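Local coordinates for protein ethylbenzene dehydrogenase alpha-subunit (PDB 2IVF) that belongs to the molybdopterin oxidoreductase family and carries a molybdenum atom, two pterin guanine dinucleotide cofactors and an iron/sulfur cluster, at residues T224-F229 / G233-G238; V536-V541 / F952-M957. All blocks are in the same frame, centred on the assembly; numbering follows the deposited sequence.

Interaction 1: T224-F229 / G233-G238; sequences TYMGAF and GKMHMG
Gly233 N turns back to Phe229 O at 2.9 Å, a bent and weak hydrogen bond (124°) that closes the C-terminal end of helix 226-232, and the chain then runs back past the helix toward its start. Gly233 is the first residue to leave helical geometry, and its positive phi makes the reversal. The side chain that fills the angle between helix and returning loop is Met235. Its CG sits between the backbone N and the carbonyl carbon (chi1 69°), and the bend at chi3 carries CE to Phe229, 3.5 Å from CD1, obliquely to the ring. The sulfur lies at the other end of the helix: Tyr225, the N-cap residue, directs its N-H almost straight at Met235 SD (3.4 Å, 175°), a weak N-H...S hydrogen bond. Thr224 OG1 lies against the thioether, 3.1 Å from Met235 SD and 3.2 Å from its CE, a close packing contact. This is a short helix with the following loop folded against it, in the molybdopterin oxidoreductase region of the chain and leading on to strand 249-253 of a parallel sheet. Ala228 CB packs 4.4 Å from Met235 CB and equally far from Met237 CE, while helix 454-467 touches Ala228 through Phe462. The hydroxyl of Tyr225 is hydrogen-bonded to Ile444 O and its ring stacks with Phe479; Lys234 NZ hydrogen-bonds to His798 NE2 and Ala781 O.

Interaction 2: V536-V541 / F952-M957; sequences VVTSAV and FRYYFM
Thr538 and the backbone N of Phe956 meet in the one hydrogen bond between these segments: N to OG1 is 2.9 Å, with an N-H...O angle of 142°. Within 536-541 Thr538 alone makes contact with 952-957, and its two branches divide the work. CG2, anti to the backbone N, reaches the Tyr954 ring obliquely, 3.7 Å from CE2, whereas OG1 (chi1 -65°) lies beside Tyr955 CB at 3.6 Å and Phe956 CB at 3.5 Å. The same hydroxyl also bonds to Met534 O one turn earlier in the helix, so accepting from the loop and bonding to the helix backbone together fix its rotation. Earlier turns of helix 526-540 meet Arg953 and Tyr955 through Ile531, Met534 and Lys535. Farther out, Tyr954 OH is hydrogen-bonded to Asp216, whose carboxylate also takes the N-H of Met957. Met957 CG covers one face of the Phe956 ring, 3.5 Å above its centre, and Trp200 and Ile217 pack on the Phe956 side chain. All four touching residues are buried. The arrangement is a helix-to-loop contact in which a threonine near a helix C-terminus holds an irregular segment leading toward strand 969-975, part of the mixed sheet that carries the dinucleotide-binding family sequence.

How the interactions relate
Interaction 1 closes before interaction 2 opens along the chain, yet their centres lie only 15 Å apart. The first is local, joining helix 226-232 to the loop after it; the second spans 410 residues, from helix 526-540 to the loop before strand 969-975. Segment 952-957 bridges them: Arg953 NH2 probably hydrogen-bonds to Gly233 O at 2.9 Å, Phe229 CE2 packs on Arg953 O, and Met957 CE lies 3.5 Å from His236 NE2. Lys234 also reaches helix 526-540 through its salt bridge to Glu527. The late segment thus ties together parts of the molybdopterin oxidoreductase region far apart in sequence, in the buried interior of the subunit.

Interaction 1: T224-F229 / G233-G238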
loop_
_atom_site.group_PDB
_atom_site.type_symbol
_atom_site.label_atom_id
_atom_site.label_comp_id
_atom_site.label_asym_id
_atom_site.label_seq_id
_atom_site.Cartn_x
_atom_site.Cartn_y
_atom_site.Cartn_z
ATOM N N THR A 224 12.837 -9.324 12.498
ATOM C CA THR A 224 13.930 -10.192 12.841
ATOM C C THR A 224 13.517 -11.619 12.517
ATOM O O THR A 224 12.340 -11.887 12.337
ATOM C CB THR A 224 14.220 -10.129 14.304
ATOM O OG1 THR A 224 15.434 -10.823 14.520
ATOM C CG2 THR A 224 13.115 -10.822 15.047
ATOM N N TYR A 225 14.474 -12.524 12.410
ATOM C CA TYR A 225 14.146 -13.947 12.244
ATOM C C TYR A 225 14.955 -14.699 13.247
ATOM O O TYR A 225 16.051 -15.205 12.975
ATOM C CB TYR A 225 14.439 -14.395 10.835
ATOM C CG TYR A 225 13.636 -13.677 9.781
ATOM C CD1 TYR A 225 12.293 -13.978 9.563
ATOM C CD2 TYR A 225 14.232 -12.741 8.963
ATOM C CE1 TYR A 225 11.582 -13.345 8.566
ATOM C CE2 TYR A 225 13.526 -12.103 7.965
ATOM C CZ TYR A 225 12.197 -12.377 7.783
ATOM O OH TYR A 225 11.517 -11.727 6.769
ATOM N N MET A 226 14.434 -14.723 14.452
ATOM C CA MET A 226 15.205 -15.279 15.586
ATOM C C MET A 226 15.394 -16.780 15.460
ATOM O O MET A 226 16.360 -17.341 15.981
ATOM C CB MET A 226 14.553 -14.889 16.896
ATOM C CG MET A 226 14.707 -13.390 17.187
ATOM S SD MET A 226 16.428 -13.017 17.544
ATOM C CE MET A 226 16.563 -13.564 19.251
ATOM N N GLY A 227 14.488 -17.435 14.732
ATOM C CA GLY A 227 14.590 -18.851 14.485
ATOM C C GLY A 227 15.712 -19.158 13.498
ATOM O O GLY A 227 16.417 -20.151 13.607
ATOM N N ALA A 228 15.863 -18.292 12.521
ATOM C CA ALA A 228 17.001 -18.383 11.630
ATOM C C ALA A 228 18.263 -18.113 12.448
ATOM O O ALA A 228 19.262 -18.836 12.364
ATOM C CB ALA A 228 16.853 -17.341 10.487
ATOM N N PHE A 229 18.207 -17.057 13.263
ATOM C CA PHE A 229 19.377 -16.643 14.057
ATOM C C PHE A 229 19.817 -17.817 14.889
ATOM O O PHE A 229 20.980 -18.096 15.026
ATOM C CB PHE A 229 18.968 -15.470 14.965
ATOM C CG PHE A 229 20.109 -14.627 15.462
ATOM C CD1 PHE A 229 21.041 -14.094 14.591
ATOM C CD2 PHE A 229 20.191 -14.295 16.790
ATOM C CE1 PHE A 229 22.068 -13.306 15.066
ATOM C CE2 PHE A 229 21.238 -13.495 17.293
ATOM C CZ PHE A 229 22.150 -12.983 16.419
ATOM N N GLY A 233 22.734 -19.268 13.099
ATOM C CA GLY A 233 23.677 -18.338 13.735
ATOM C C GLY A 233 23.653 -17.014 13.001
ATOM O O GLY A 233 24.437 -16.156 13.308
ATOM N N LYS A 234 22.742 -16.827 12.031
ATOM C CA LYS A 234 22.625 -15.529 11.362
ATOM C C LYS A 234 21.306 -15.393 10.660
ATOM O O LYS A 234 20.617 -16.379 10.425
ATOM C CB LYS A 234 23.777 -15.294 10.364
ATOM C CG LYS A 234 23.685 -16.115 9.065
ATOM C CD LYS A 234 24.114 -17.532 9.262
ATOM C CE LYS A 234 24.289 -18.274 7.923
ATOM N NZ LYS A 234 25.407 -17.723 7.067
ATOM N N MET A 235 20.946 -14.161 10.321
ATOM C CA MET A 235 19.669 -13.917 9.697
ATOM C C MET A 235 19.756 -13.037 8.481
ATOM O O MET A 235 18.783 -12.890 7.793
ATOM C CB MET A 235 18.643 -13.352 10.691
ATOM C CG MET A 235 18.895 -11.970 11.172
ATOM S SD MET A 235 17.633 -11.406 12.384
ATOM C CE MET A 235 18.356 -12.038 13.887
ATOM N N HIS A 236 20.916 -12.454 8.229
ATOM C CA HIS A 236 21.043 -11.500 7.164
ATOM C C HIS A 236 21.302 -12.214 5.845
ATOM O O HIS A 236 22.367 -12.087 5.254
ATOM C CB HIS A 236 22.100 -10.482 7.498
ATOM C CG HIS A 236 21.586 -9.407 8.381
ATOM N ND1 HIS A 236 20.455 -8.686 8.068
ATOM C CD2 HIS A 236 22.009 -8.955 9.583
ATOM C CE1 HIS A 236 20.207 -7.826 9.043
ATOM N NE2 HIS A 236 21.137 -7.964 9.972
ATOM N N MET A 237 20.303 -12.971 5.410
ATOM C CA MET A 237 20.381 -13.778 4.189
ATOM C C MET A 237 19.199 -13.340 3.382
ATOM O O MET A 237 18.178 -12.987 3.954
ATOM C CB MET A 237 20.267 -15.248 4.501
ATOM C CG MET A 237 21.314 -15.732 5.522
ATOM S SD MET A 237 21.018 -17.465 5.887
ATOM C CE MET A 237 19.633 -17.320 7.014
ATOM N N GLY A 238 19.324 -13.360 2.057
ATOM C CA GLY A 238 18.191 -13.068 1.237
ATOM C C GLY A 238 18.257 -13.588 -0.180
ATOM O O GLY A 238 19.258 -14.131 -0.622
#

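Interaction 2: V536-V541 / F952-M957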
loop_
_atom_site.group_PDB
_atom_site.type_symbol
_atom_site.label_atom_id
_atom_site.label_comp_id
_atom_site.label_asym_id
_atom_site.label_seq_id
_atom_site.Cartn_x
_atom_site.Cartn_y
_atom_site.Cartn_z
ATOM N N VAL A 536 30.911 -5.937 19.591
ATOM C CA VAL A 536 31.610 -4.838 20.249
ATOM C C VAL A 536 31.201 -3.479 19.737
ATOM O O VAL A 536 30.777 -2.611 20.503
ATOM C CB VAL A 536 33.105 -4.973 20.094
ATOM C CG1 VAL A 536 33.804 -3.737 20.648
ATOM C CG2 VAL A 536 33.565 -6.254 20.802
ATOM N N VAL A 537 31.309 -3.279 18.440
ATOM C CA VAL A 537 30.998 -1.974 17.903
ATOM C C VAL A 537 29.554 -1.535 18.236
ATOM O O VAL A 537 29.308 -0.367 18.444
ATOM C CB VAL A 537 31.249 -1.929 16.394
ATOM C CG1 VAL A 537 32.708 -2.391 16.087
ATOM C CG2 VAL A 537 30.231 -2.787 15.679
ATOM N N THR A 538 28.596 -2.455 18.279
ATOM C CA THR A 538 27.179 -2.071 18.503
ATOM C C THR A 538 27.054 -1.299 19.837
ATOM O O THR A 538 26.457 -0.219 19.946
ATOM C CB THR A 538 26.286 -3.321 18.567
ATOM O OG1 THR A 538 26.308 -3.976 17.292
ATOM C CG2 THR A 538 24.836 -2.950 18.942
ATOM N N SER A 539 27.653 -1.873 20.854
ATOM C CA SER A 539 27.636 -1.279 22.188
ATOM C C SER A 539 28.546 -0.039 22.326
ATOM O O SER A 539 28.297 0.835 23.180
ATOM C CB SER A 539 28.048 -2.355 23.194
ATOM O OG SER A 539 27.083 -3.390 23.177
ATOM N N ALA A 540 29.618 0.018 21.531
ATOM C CA ALA A 540 30.499 1.179 21.522
ATOM C C ALA A 540 29.769 2.408 20.962
ATOM O O ALA A 540 30.087 3.532 21.316
ATOM C CB ALA A 540 31.758 0.894 20.704
ATOM N N VAL A 541 28.807 2.201 20.071
ATOM C CA VAL A 541 28.111 3.333 19.460
ATOM C C VAL A 541 26.734 3.623 20.073
ATOM O O VAL A 541 25.977 4.430 19.514
ATOM C CB VAL A 541 27.987 3.154 17.918
ATOM C CG1 VAL A 541 29.395 2.826 17.301
ATOM C CG2 VAL A 541 26.994 2.078 17.594
ATOM N N PHE A 952 23.328 -17.403 20.712
ATOM C CA PHE A 952 22.511 -16.567 21.592
ATOM C C PHE A 952 23.305 -15.312 21.908
ATOM O O PHE A 952 24.218 -15.332 22.741
ATOM C CB PHE A 952 22.137 -17.327 22.864
ATOM C CG PHE A 952 21.235 -18.543 22.634
ATOM C CD1 PHE A 952 20.657 -18.814 21.410
ATOM C CD2 PHE A 952 20.954 -19.392 23.695
ATOM C CE1 PHE A 952 19.846 -19.929 21.238
ATOM C CE2 PHE A 952 20.153 -20.517 23.531
ATOM C CZ PHE A 952 19.598 -20.782 22.315
ATOM N N ARG A 953 22.975 -14.218 21.234
ATOM C CA ARG A 953 23.790 -12.988 21.312
ATOM C C ARG A 953 23.076 -11.786 20.747
ATOM O O ARG A 953 22.062 -11.910 20.063
ATOM C CB ARG A 953 25.110 -13.151 20.580
ATOM C CG ARG A 953 24.974 -13.382 19.093
ATOM C CD ARG A 953 26.195 -14.147 18.495
ATOM N NE ARG A 953 25.843 -14.905 17.266
ATOM C CZ ARG A 953 26.660 -15.771 16.666
ATOM N NH1 ARG A 953 27.855 -16.000 17.163
ATOM N NH2 ARG A 953 26.283 -16.417 15.573
ATOM N N TYR A 954 23.609 -10.613 21.047
ATOM C CA TYR A 954 23.083 -9.388 20.513
ATOM C C TYR A 954 24.179 -8.587 19.834
ATOM O O TYR A 954 25.264 -8.364 20.394
ATOM C CB TYR A 954 22.415 -8.527 21.610
ATOM C CG TYR A 954 22.036 -7.151 21.088
ATOM C CD1 TYR A 954 21.048 -7.009 20.118
ATOM C CD2 TYR A 954 22.720 -6.005 21.484
ATOM C CE1 TYR A 954 20.709 -5.744 19.593
ATOM C CE2 TYR A 954 22.367 -4.743 20.977
ATOM C CZ TYR A 954 21.390 -4.623 20.026
ATOM O OH TYR A 954 21.050 -3.389 19.494
ATOM N N TYR A 955 23.876 -8.152 18.624
ATOM C CA TYR A 955 24.579 -7.044 18.002
ATOM C C TYR A 955 23.494 -6.377 17.159
ATOM O O TYR A 955 22.369 -6.876 17.110
ATOM C CB TYR A 955 25.770 -7.518 17.180
ATOM C CG TYR A 955 25.426 -8.535 16.102
ATOM C CD1 TYR A 955 24.984 -8.116 14.854
ATOM C CD2 TYR A 955 25.584 -9.912 16.307
ATOM C CE1 TYR A 955 24.678 -9.026 13.843
ATOM C CE2 TYR A 955 25.255 -10.838 15.271
ATOM C CZ TYR A 955 24.823 -10.383 14.047
ATOM O OH TYR A 955 24.494 -11.260 12.992
ATOM N N PHE A 956 23.830 -5.263 16.520
ATOM C CA PHE A 956 22.844 -4.354 15.954
ATOM C C PHE A 956 21.866 -5.111 15.044
ATOM O O PHE A 956 22.286 -5.886 14.175
ATOM C CB PHE A 956 23.566 -3.235 15.209
ATOM C CG PHE A 956 22.650 -2.237 14.524
ATOM C CD1 PHE A 956 21.548 -1.699 15.172
ATOM C CD2 PHE A 956 22.949 -1.795 13.244
ATOM C CE1 PHE A 956 20.726 -0.763 14.533
ATOM C CE2 PHE A 956 22.123 -0.858 12.600
ATOM C CZ PHE A 956 21.015 -0.354 13.257
ATOM N N MET A 957 20.571 -4.872 15.293
ATOM C CA MET A 957 19.432 -5.484 14.614
ATOM C C MET A 957 19.211 -6.972 14.861
ATOM O O MET A 957 18.238 -7.558 14.340
ATOM C CB MET A 957 19.513 -5.211 13.113
ATOM C CG MET A 957 19.639 -3.742 12.796
ATOM S SD MET A 957 19.691 -3.435 11.033
ATOM C CE MET A 957 21.006 -4.568 10.653
#